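Local coordinates for cellulosomal scaffoldin adaptor protein B (Acetivibrio cellulolyticus, PDB 3FNK) that serves as a type II cohesin module of a cellulosomal adaptor scaffoldin, a dockerin-binding unit that takes part in assembling the cellulosome, at residues A[5-16]-A[28-36]; A[76-86]-A[98-108]. All blocks are in the same frame, centred on the assembly; numbering follows the deposited sequence. Where two conformers were deposited one is given.

Contact 1: residues A[5-16]-A[28-36]; sequences DMIKASYITMGY and KATVKINKI
Ile12 meets Ile33 and Val31 on the inward face of an antiparallel hairpin, strand 11-16 against strand 28-34. CG1 of Ile12 lies 3.7 Å from CG2 of Ile33, and its CD1 reaches on to CG1 of Val31. Further along the same face, Met14 is straight as far as SD and turns at its last torsion, with SD 3.6 Å from CB of Ala29. That methyl also touches the edge of the Tyr16 ring, and a small residue suits a place where two larger chains converge. Branched and flexible apolar chains suit this face because strand 39-47 packs against it, Val44 on Ile12 and Ile46 on Met14, as one layer of the cohesin beta sandwich upon the other.

The other face begins close-packed. CB of Asn34 sits over the buried Tyr11 ring, 3.4 Å from its centroid, a CH-pi contact with the amide tilted 32° to the ring. With CG anti to the backbone N (chi1 -172°), Asn34 sends ND2 to the carbonyl of Ala9 (2.8 Å, N-H...O 145°) and, weakly, to Ile7 O. The loose, solvent side lies with the exposed Lys8 and Lys35 and the partly exposed Lys32. Lys32 runs extended beside Thr13, its CE 3.7 Å from CG2, and comes near Gly15 N; glycine, lacking a side chain, suits the place where the lysine crosses. Thr13 OG1 turns instead to Ile167 O of the neighbouring parallel strand. At the far end a water joins Gly15 O and Thr30 OG1.

Six backbone bonds, among them Thr13 N to Lys32 O (2.8 Å), join the hydrogen-bonded pairs across the two strands. The chemistry therefore implies an oily side sealed into the sandwich and a mixed polar outer side, where Asn34, by its amide, and Ser10, by its hydroxyl on Lys35 O, tie the chain before strand 11-16 to the end of strand 28-34.

Contact 2: residues A[76-86]-A[98-108]; sequences LVSEDYGPIVQ and LSRSYTALEVY. With EDO (1,2-ethanediol), chain D.
Tyr102 lies between Leu76 and Tyr81, whose carbons occupy its two opposite faces. CD2 of Leu76 stands 4.0 Å from the ring centroid, while CB of Tyr81 comes to 3.5 Å. The Tyr81 ring also turns its edge to Tyr102, a T-shaped pair with planes at 84°. With CG anti to the carbonyl carbon (chi1 -55°), Tyr81 lays one face on CA of Tyr108 and its edge against Val107 CG1. Tyrosine suits Tyr102's place because the ring fills the apolar space and the hydroxyl ends among polar groups: it accepts from Ser78 N (3.0 Å, 161°) and bonds to Glu115.

These aromatics lie at the open end of a beta hairpin, away from its turn, strand 83-86 antiparallel to strand 98-102, on the five-stranded sheet of the cohesin module. Gly82 leads into it, glycine suiting both the positive phi and the close approach of Thr103 OG1. That hydroxyl donates to Gly82 O on a lone pair, 2.6 Å away, and Tyr81 O takes the N-H groups of both Thr103 and Ala104, the latter the N-cap of helix 105-111.

Outward, Arg100 extends from CG to NE alongside Pro83 and past Val85. Its NE (2.7 Å) and NH2 grip Leu76 O side-on, from the same face of the carbonyl, and a water on NH2 leads weakly to Glu79. On the other side of the strand, Ser99 OG lies 2.8 Å from O1 of an ethanediol, probably from the crystallisation liquor.

Overall arrangement
Both segments of contact 1 come ahead of contact 2 in the chain, so the two hairpins follow in series. Their centres are about 20 Å apart, and although their nearest atoms come within about 5 Å they do not touch. They belong to different sheets: strands 11-16 and 26-34 to the six-stranded mixed one, strands 83-87 and 95-102 to the five-stranded antiparallel one. Strand 39-47 relates them, pairing with strand 95-102 and packing its side chains against Ile12, Met14 and Ile33. The centre of contact 1 is about 10 Å from that of the chain, facing the sandwich interior; contact 2, centred about 16 Å out, is more peripheral and continues into helix 105-111 of this dockerin-binding module.

Contact 1: residues A[5-16]-A[28-36]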
loop_
_atom_site.group_PDB
_atom_site.type_symbol
_atom_site.label_atom_id
_atom_site.label_comp_id
_atom_site.label_asym_id
_atom_site.label_seq_id
_atom_site.Cartn_x
_atom_site.Cartn_y
_atom_site.Cartn_z
ATOM N N ASP A 5 3.452 15.645 5.214
ATOM C CA ASP A 5 4.340 15.456 4.045
ATOM C C ASP A 5 4.616 16.769 3.250
ATOM O O ASP A 5 4.053 17.829 3.599
ATOM C CB ASP A 5 3.837 14.290 3.164
ATOM C CG ASP A 5 3.818 12.927 3.915
ATOM O OD1 ASP A 5 4.852 12.492 4.508
ATOM O OD2 ASP A 5 2.752 12.264 3.893
ATOM N N MET A 6 5.467 16.690 2.206
ATOM C CA MET A 6 6.211 17.851 1.547
ATOM C C MET A 6 7.731 17.845 1.904
ATOM O O MET A 6 8.309 18.885 2.267
ATOM C CB MET A 6 5.597 19.216 1.876
ATOM C CG MET A 6 4.324 19.579 1.056
ATOM S SD MET A 6 4.628 20.118 -0.671
ATOM C CE MET A 6 4.541 18.572 -1.608
ATOM N N ILE A 7 8.353 16.668 1.735
ATOM C CA ILE A 7 9.468 16.149 2.563
ATOM C C ILE A 7 10.609 15.640 1.699
ATOM O O ILE A 7 10.365 15.076 0.651
ATOM C CB ILE A 7 8.946 14.964 3.426
ATOM C CG1 ILE A 7 8.117 15.512 4.586
ATOM C CG2 ILE A 7 10.067 14.060 3.941
ATOM C CD1 ILE A 7 7.470 14.455 5.385
ATOM N N LYS A 8 11.851 15.825 2.130
ATOM C CA LYS A 8 12.991 15.418 1.280
ATOM C C LYS A 8 13.434 13.946 1.405
ATOM O O LYS A 8 14.069 13.424 0.483
ATOM C CB LYS A 8 14.201 16.344 1.456
ATOM C CG LYS A 8 13.870 17.814 1.226
ATOM C CD LYS A 8 15.061 18.567 0.657
ATOM C CE LYS A 8 14.600 19.925 0.126
ATOM N NZ LYS A 8 15.505 20.478 -0.946
ATOM N N ALA A 9 13.112 13.293 2.524
ATOM C CA ALA A 9 13.556 11.910 2.794
ATOM C C ALA A 9 12.763 10.913 1.917
ATOM O O ALA A 9 11.631 11.198 1.508
ATOM C CB ALA A 9 13.372 11.576 4.268
ATOM N N SER A 10 13.378 9.783 1.594
ATOM C CA SER A 10 12.707 8.720 0.835
ATOM C C SER A 10 11.822 7.928 1.773
ATOM O O SER A 10 12.250 7.557 2.880
ATOM C CB SER A 10 13.741 7.801 0.195
ATOM O OG SER A 10 14.495 8.545 -0.727
ATOM N N TYR A 11 10.586 7.663 1.354
ATOM C CA TYR A 11 9.723 6.815 2.184
ATOM C C TYR A 11 8.650 6.071 1.393
ATOM O O TYR A 11 8.454 6.294 0.192
ATOM C CB TYR A 11 9.033 7.647 3.255
ATOM C CG TYR A 11 8.196 8.756 2.709
ATOM C CD1 TYR A 11 6.920 8.511 2.233
ATOM C CD2 TYR A 11 8.656 10.080 2.721
ATOM C CE1 TYR A 11 6.137 9.549 1.744
ATOM C CE2 TYR A 11 7.882 11.123 2.240
ATOM C CZ TYR A 11 6.619 10.846 1.754
ATOM O OH TYR A 11 5.818 11.861 1.257
ATOM N N ILE A 12 7.979 5.196 2.110
ATOM C CA ILE A 12 6.698 4.670 1.716
ATOM C C ILE A 12 5.733 4.909 2.850
ATOM O O ILE A 12 6.061 4.706 4.027
ATOM C CB ILE A 12 6.765 3.144 1.312
ATOM C CG1 ILE A 12 5.381 2.651 0.854
ATOM C CG2 ILE A 12 7.373 2.298 2.422
ATOM C CD1 ILE A 12 5.388 1.207 0.201
ATOM N N THR A 13 4.527 5.334 2.513
ATOM C CA THR A 13 3.571 5.515 3.568
ATOM C C THR A 13 2.149 5.141 3.140
ATOM O O THR A 13 1.907 4.788 1.974
ATOM C CB THR A 13 3.651 6.985 4.118
ATOM O OG1 THR A 13 3.110 7.022 5.448
ATOM C CG2 THR A 13 2.913 7.921 3.230
ATOM N N MET A 14 1.228 5.197 4.106
ATOM C CA MET A 14 -0.228 5.200 3.838
ATOM C C MET A 14 -0.862 6.523 4.294
ATOM O O MET A 14 -0.663 6.912 5.449
ATOM C CB MET A 14 -0.870 4.027 4.584
ATOM C CG MET A 14 -2.273 3.681 4.124
ATOM S SD MET A 14 -2.902 2.329 5.122
ATOM C CE MET A 14 -1.706 1.038 4.735
ATOM N N GLY A 15 -1.609 7.198 3.414
ATOM C CA GLY A 15 -2.453 8.348 3.805
ATOM C C GLY A 15 -3.961 8.040 3.749
ATOM O O GLY A 15 -4.395 7.231 2.907
ATOM N N TYR A 16 -4.740 8.648 4.650
ATOM C CA TYR A 16 -6.220 8.537 4.673
ATOM C C TYR A 16 -6.881 9.742 4.092
ATOM O O TYR A 16 -6.408 10.856 4.279
ATOM C CB TYR A 16 -6.752 8.381 6.083
ATOM C CG TYR A 16 -6.172 7.223 6.827
ATOM C CD1 TYR A 16 -6.105 5.965 6.238
ATOM C CD2 TYR A 16 -5.697 7.372 8.141
ATOM C CE1 TYR A 16 -5.561 4.893 6.913
ATOM C CE2 TYR A 16 -5.155 6.281 8.841
ATOM C CZ TYR A 16 -5.095 5.051 8.212
ATOM O OH TYR A 16 -4.572 3.941 8.854
ATOM N N LYS A 28 -10.746 5.789 2.451
ATOM C CA LYS A 28 -9.736 5.279 1.542
ATOM C C LYS A 28 -8.289 5.512 1.990
ATOM O O LYS A 28 -7.872 6.648 2.279
ATOM C CB LYS A 28 -9.966 5.660 0.084
ATOM C CG LYS A 28 -9.969 7.090 -0.263
ATOM C CD LYS A 28 -10.958 7.300 -1.440
ATOM C CE LYS A 28 -12.349 6.866 -1.008
ATOM N NZ LYS A 28 -13.367 6.769 -2.116
ATOM N N ALA A 29 -7.567 4.396 2.085
ATOM C CA ALA A 29 -6.168 4.359 2.475
ATOM C C ALA A 29 -5.347 4.189 1.210
ATOM O O ALA A 29 -5.598 3.259 0.431
ATOM C CB ALA A 29 -5.929 3.217 3.429
ATOM N N THR A 30 -4.416 5.118 0.991
ATOM C CA THR A 30 -3.574 5.174 -0.213
ATOM C C THR A 30 -2.110 4.887 0.163
ATOM O O THR A 30 -1.539 5.568 1.030
ATOM C CB THR A 30 -3.649 6.531 -0.893
ATOM O OG1 THR A 30 -5.003 6.805 -1.266
ATOM C CG2 THR A 30 -2.776 6.572 -2.122
ATOM N N VAL A 31 -1.528 3.861 -0.471
ATOM C CA VAL A 31 -0.120 3.504 -0.283
ATOM C C VAL A 31 0.585 4.367 -1.317
ATOM O O VAL A 31 0.158 4.425 -2.461
ATOM C CB VAL A 31 0.151 1.979 -0.534
ATOM C CG1 VAL A 31 1.663 1.655 -0.480
ATOM C CG2 VAL A 31 -0.603 1.115 0.464
ATOM N N LYS A 32 1.660 5.046 -0.910
ATOM C CA LYS A 32 2.337 5.999 -1.769
ATOM C C LYS A 32 3.813 6.145 -1.365
ATOM O O LYS A 32 4.194 5.875 -0.217
ATOM C CB LYS A 32 1.625 7.352 -1.680
ATOM C CG LYS A 32 1.564 7.910 -0.237
ATOM C CD LYS A 32 0.612 9.116 -0.232
ATOM C CE LYS A 32 0.412 9.700 1.146
ATOM N NZ LYS A 32 -0.435 10.943 0.946
ATOM N N ILE A 33 4.638 6.577 -2.305
ATOM C CA ILE A 33 6.061 6.586 -2.074
ATOM C C ILE A 33 6.634 7.932 -2.450
ATOM O O ILE A 33 6.033 8.702 -3.196
ATOM C CB ILE A 33 6.820 5.507 -2.872
ATOM C CG1 ILE A 33 6.443 5.542 -4.372
ATOM C CG2 ILE A 33 6.569 4.146 -2.291
ATOM C CD1 ILE A 33 7.517 4.827 -5.330
ATOM N N ASN A 34 7.828 8.178 -1.917
ATOM C CA ASN A 34 8.539 9.405 -2.149
ATOM C C ASN A 34 9.982 9.072 -2.374
ATOM O O ASN A 34 10.639 8.439 -1.521
ATOM C CB ASN A 34 8.372 10.386 -0.960
ATOM C CG ASN A 34 8.962 11.767 -1.261
ATOM O OD1 ASN A 34 8.597 12.393 -2.250
ATOM N ND2 ASN A 34 9.940 12.196 -0.458
ATOM N N LYS A 35 10.447 9.479 -3.550
ATOM C CA LYS A 35 11.846 9.413 -3.964
ATOM C C LYS A 35 12.512 8.043 -3.796
ATOM O O LYS A 35 13.568 7.900 -3.157
ATOM C CB LYS A 35 12.659 10.538 -3.317
ATOM C CG LYS A 35 12.231 11.909 -3.795
ATOM C CD LYS A 35 13.355 12.944 -3.568
ATOM C CE LYS A 35 13.418 13.348 -2.149
ATOM N NZ LYS A 35 14.487 14.390 -1.817
ATOM N N ILE A 36 11.881 7.039 -4.397
ATOM C CA ILE A 36 12.443 5.702 -4.433
ATOM C C ILE A 36 13.148 5.556 -5.783
ATOM O O ILE A 36 12.505 5.603 -6.839
ATOM C CB ILE A 36 11.355 4.612 -4.223
ATOM C CG1 ILE A 36 10.554 4.855 -2.925
ATOM C CG2 ILE A 36 11.979 3.189 -4.233
ATOM C CD1 ILE A 36 11.337 4.827 -1.599
HETATM O O HOH W 1 -6.460 7.879 0.773
#

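Contact 2: residues A[76-86]-A[98-108]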
loop_
_atom_site.group_PDB
_atom_site.type_symbol
_atom_site.label_atom_id
_atom_site.label_comp_id
_atom_site.label_asym_id
_atom_site.label_seq_id
_atom_site.Cartn_x
_atom_site.Cartn_y
_atom_site.Cartn_z
ATOM N N LEU A 76 3.010 2.487 -11.877
ATOM C CA LEU A 76 2.861 1.067 -12.219
ATOM C C LEU A 76 1.638 0.765 -13.119
ATOM O O LEU A 76 1.130 -0.375 -13.149
ATOM C CB LEU A 76 2.822 0.229 -10.922
ATOM C CG LEU A 76 4.049 0.351 -9.989
ATOM C CD1 LEU A 76 3.910 -0.566 -8.744
ATOM C CD2 LEU A 76 5.357 0.068 -10.732
ATOM N N VAL A 77 1.154 1.795 -13.823
ATOM C CA VAL A 77 0.054 1.627 -14.782
ATOM C C VAL A 77 0.435 1.861 -16.241
ATOM O O VAL A 77 -0.452 1.916 -17.112
ATOM C CB VAL A 77 -1.208 2.485 -14.430
ATOM C CG1 VAL A 77 -1.839 1.977 -13.190
ATOM C CG2 VAL A 77 -0.840 3.959 -14.268
ATOM N N SER A 78 1.724 1.971 -16.548
ATOM C CA SER A 78 2.080 2.075 -17.954
ATOM C C SER A 78 2.081 0.673 -18.599
ATOM O O SER A 78 2.899 -0.166 -18.254
ATOM C CB SER A 78 3.437 2.783 -18.126
ATOM O OG SER A 78 3.969 2.481 -19.407
ATOM N N GLU A 79 1.173 0.439 -19.542
ATOM C CA GLU A 79 0.945 -0.899 -20.086
ATOM C C GLU A 79 2.130 -1.442 -20.850
ATOM O O GLU A 79 2.399 -2.622 -20.783
ATOM C CB GLU A 79 -0.345 -0.984 -20.921
ATOM C CG GLU A 79 -1.669 -1.030 -20.084
ATOM C CD GLU A 79 -1.725 -2.105 -18.917
ATOM O OE1 GLU A 79 -1.326 -3.299 -19.083
ATOM O OE2 GLU A 79 -2.204 -1.749 -17.812
ATOM N N ASP A 80 2.873 -0.567 -21.514
ATOM C CA ASP A 80 4.148 -0.911 -22.144
ATOM C C ASP A 80 5.167 -1.666 -21.293
ATOM O O ASP A 80 6.028 -2.372 -21.837
ATOM C CB ASP A 80 4.808 0.347 -22.698
ATOM C CG ASP A 80 4.039 0.922 -23.868
ATOM O OD1 ASP A 80 3.059 0.267 -24.310
ATOM O OD2 ASP A 80 4.404 2.023 -24.320
ATOM N N TYR A 81 5.091 -1.505 -19.968
ATOM C CA TYR A 81 6.101 -2.112 -19.076
ATOM C C TYR A 81 5.571 -3.394 -18.423
ATOM O O TYR A 81 6.250 -4.035 -17.608
ATOM C CB TYR A 81 6.539 -1.089 -18.024
ATOM C CG TYR A 81 7.044 0.222 -18.587
ATOM C CD1 TYR A 81 6.946 1.404 -17.841
ATOM C CD2 TYR A 81 7.659 0.282 -19.833
ATOM C CE1 TYR A 81 7.396 2.598 -18.337
ATOM C CE2 TYR A 81 8.114 1.475 -20.340
ATOM C CZ TYR A 81 7.980 2.620 -19.585
ATOM O OH TYR A 81 8.448 3.792 -20.074
ATOM N N GLY A 82 4.368 -3.791 -18.819
ATOM C CA GLY A 82 3.802 -5.084 -18.419
ATOM C C GLY A 82 3.601 -5.228 -16.908
ATOM O O GLY A 82 4.213 -6.082 -16.274
ATOM N N PRO A 83 2.744 -4.392 -16.320
ATOM C CA PRO A 83 2.455 -4.548 -14.878
ATOM C C PRO A 83 1.633 -5.819 -14.548
ATOM O O PRO A 83 0.752 -6.223 -15.316
ATOM C CB PRO A 83 1.644 -3.291 -14.538
ATOM C CG PRO A 83 0.990 -2.906 -15.845
ATOM C CD PRO A 83 2.033 -3.257 -16.910
ATOM N N ILE A 84 1.988 -6.472 -13.457
ATOM C CA ILE A 84 1.191 -7.564 -12.967
ATOM C C ILE A 84 0.844 -7.221 -11.502
ATOM O O ILE A 84 1.674 -6.637 -10.777
ATOM C CB ILE A 84 1.945 -8.913 -13.222
ATOM C CG1 ILE A 84 1.071 -10.120 -12.923
ATOM C CG2 ILE A 84 3.278 -8.976 -12.481
ATOM C CD1 ILE A 84 1.802 -11.442 -13.195
ATOM N N VAL A 85 -0.388 -7.526 -11.089
ATOM C CA VAL A 85 -0.839 -7.184 -9.734
ATOM C C VAL A 85 -1.511 -8.406 -9.121
ATOM O O VAL A 85 -2.197 -9.151 -9.849
ATOM C CB VAL A 85 -1.812 -5.984 -9.789
ATOM C CG1 VAL A 85 -3.079 -6.294 -10.636
ATOM C CG2 VAL A 85 -2.168 -5.453 -8.404
ATOM N N GLN A 86 -1.317 -8.621 -7.813
ATOM C CA GLN A 86 -1.949 -9.741 -7.092
ATOM C C GLN A 86 -2.239 -9.366 -5.630
ATOM O O GLN A 86 -1.444 -8.640 -5.017
ATOM C CB GLN A 86 -1.060 -10.998 -7.117
ATOM C CG GLN A 86 -1.790 -12.308 -6.715
ATOM C CD GLN A 86 -0.873 -13.534 -6.617
ATOM O OE1 GLN A 86 0.333 -13.478 -6.906
ATOM N NE2 GLN A 86 -1.451 -14.647 -6.216
ATOM N N LEU A 98 -0.391 -7.273 -0.817
ATOM C CA LEU A 98 -0.599 -6.754 -2.144
ATOM C C LEU A 98 0.752 -6.582 -2.825
ATOM O O LEU A 98 1.723 -6.091 -2.211
ATOM C CB LEU A 98 -1.194 -5.350 -2.078
ATOM C CG LEU A 98 -2.238 -4.980 -1.021
ATOM C CD1 LEU A 98 -2.426 -3.477 -1.003
ATOM C CD2 LEU A 98 -3.553 -5.646 -1.377
ATOM N N SER A 99 0.794 -6.934 -4.103
ATOM C CA SER A 99 1.990 -6.773 -4.921
ATOM C C SER A 99 1.614 -6.312 -6.288
ATOM O O SER A 99 0.670 -6.818 -6.887
ATOM C CB SER A 99 2.741 -8.078 -5.084
ATOM O OG SER A 99 3.054 -8.643 -3.857
ATOM N N ARG A 100 2.387 -5.363 -6.788
ATOM C CA ARG A 100 2.320 -4.948 -8.154
ATOM C C ARG A 100 3.722 -4.606 -8.642
ATOM O O ARG A 100 4.437 -3.815 -7.974
ATOM C CB ARG A 100 1.376 -3.747 -8.269
ATOM C CG ARG A 100 1.105 -3.340 -9.690
ATOM C CD ARG A 100 0.051 -2.232 -9.824
ATOM N NE ARG A 100 -0.135 -1.891 -11.240
ATOM C CZ ARG A 100 -1.225 -2.169 -11.976
ATOM N NH1 ARG A 100 -2.267 -2.818 -11.441
ATOM N NH2 ARG A 100 -1.283 -1.778 -13.259
ATOM N N SER A 101 4.105 -5.154 -9.806
ATOM C CA SER A 101 5.415 -4.888 -10.422
ATOM C C SER A 101 5.323 -4.745 -11.952
ATOM O O SER A 101 4.479 -5.352 -12.568
ATOM C CB SER A 101 6.404 -6.040 -10.184
ATOM O OG SER A 101 7.089 -5.952 -8.950
ATOM N N TYR A 102 6.215 -3.954 -12.545
ATOM C CA TYR A 102 6.507 -4.056 -13.966
ATOM C C TYR A 102 7.321 -5.313 -14.237
ATOM O O TYR A 102 8.166 -5.698 -13.415
ATOM C CB TYR A 102 7.302 -2.834 -14.395
ATOM C CG TYR A 102 6.471 -1.564 -14.530
ATOM C CD1 TYR A 102 7.001 -0.313 -14.182
ATOM C CD2 TYR A 102 5.165 -1.613 -14.996
ATOM C CE1 TYR A 102 6.257 0.855 -14.320
ATOM C CE2 TYR A 102 4.397 -0.453 -15.118
ATOM C CZ TYR A 102 4.961 0.790 -14.812
ATOM O OH TYR A 102 4.195 1.940 -14.931
ATOM N N THR A 103 7.106 -5.932 -15.399
ATOM C CA THR A 103 7.855 -7.126 -15.788
ATOM C C THR A 103 8.776 -6.889 -16.995
ATOM O O THR A 103 9.818 -7.561 -17.124
ATOM C CB THR A 103 6.899 -8.317 -16.128
ATOM O OG1 THR A 103 5.903 -7.882 -17.052
ATOM C CG2 THR A 103 6.224 -8.842 -14.869
ATOM N N ALA A 104 8.399 -5.945 -17.859
ATOM C CA ALA A 104 9.202 -5.593 -19.048
ATOM C C ALA A 104 10.229 -4.499 -18.657
ATOM O O ALA A 104 10.115 -3.319 -19.069
ATOM C CB ALA A 104 8.284 -5.103 -20.213
ATOM N N LEU A 105 11.190 -4.893 -17.825
ATOM C CA LEU A 105 12.095 -3.928 -17.164
ATOM C C LEU A 105 13.031 -3.284 -18.155
ATOM O O LEU A 105 13.330 -2.098 -18.052
ATOM C CB LEU A 105 12.902 -4.617 -16.070
ATOM C CG LEU A 105 12.003 -5.207 -14.967
ATOM C CD1 LEU A 105 12.898 -5.730 -13.873
ATOM C CD2 LEU A 105 11.028 -4.095 -14.445
ATOM N N GLU A 106 13.515 -4.079 -19.115
ATOM C CA GLU A 106 14.361 -3.520 -20.175
ATOM C C GLU A 106 13.673 -2.360 -20.929
ATOM O O GLU A 106 14.306 -1.300 -21.133
ATOM C CB GLU A 106 14.824 -4.604 -21.135
ATOM C CG GLU A 106 15.974 -4.138 -22.046
ATOM C CD GLU A 106 16.498 -5.276 -22.854
ATOM O OE1 GLU A 106 15.693 -6.151 -23.245
ATOM O OE2 GLU A 106 17.720 -5.344 -23.065
ATOM N N VAL A 107 12.407 -2.553 -21.320
ATOM C CA VAL A 107 11.591 -1.484 -21.968
ATOM C C VAL A 107 11.537 -0.252 -21.041
ATOM O O VAL A 107 11.874 0.880 -21.444
ATOM C CB VAL A 107 10.155 -1.954 -22.329
ATOM C CG1 VAL A 107 9.342 -0.824 -23.043
ATOM C CG2 VAL A 107 10.159 -3.244 -23.211
ATOM N N TYR A 108 11.170 -0.496 -19.782
ATOM C CA TYR A 108 11.178 0.532 -18.731
ATOM C C TYR A 108 12.545 1.242 -18.606
ATOM O O TYR A 108 12.632 2.465 -18.686
ATOM C CB TYR A 108 10.772 -0.110 -17.389
ATOM C CG TYR A 108 10.571 0.840 -16.200
ATOM C CD1 TYR A 108 10.208 2.186 -16.382
ATOM C CD2 TYR A 108 10.655 0.351 -14.891
ATOM C CE1 TYR A 108 9.987 3.035 -15.276
ATOM C CE2 TYR A 108 10.422 1.173 -13.788
ATOM C CZ TYR A 108 10.089 2.514 -13.971
ATOM O OH TYR A 108 9.840 3.322 -12.861
HETATM C C1 EDO D . 0.903 -11.067 -3.538
HETATM O O1 EDO D . 1.055 -10.025 -2.563
HETATM C C2 EDO D . 1.358 -12.361 -2.908
HETATM O O2 EDO D . 2.773 -12.455 -2.989
HETATM O O HOH W 2 -3.177 -3.272 -15.037
#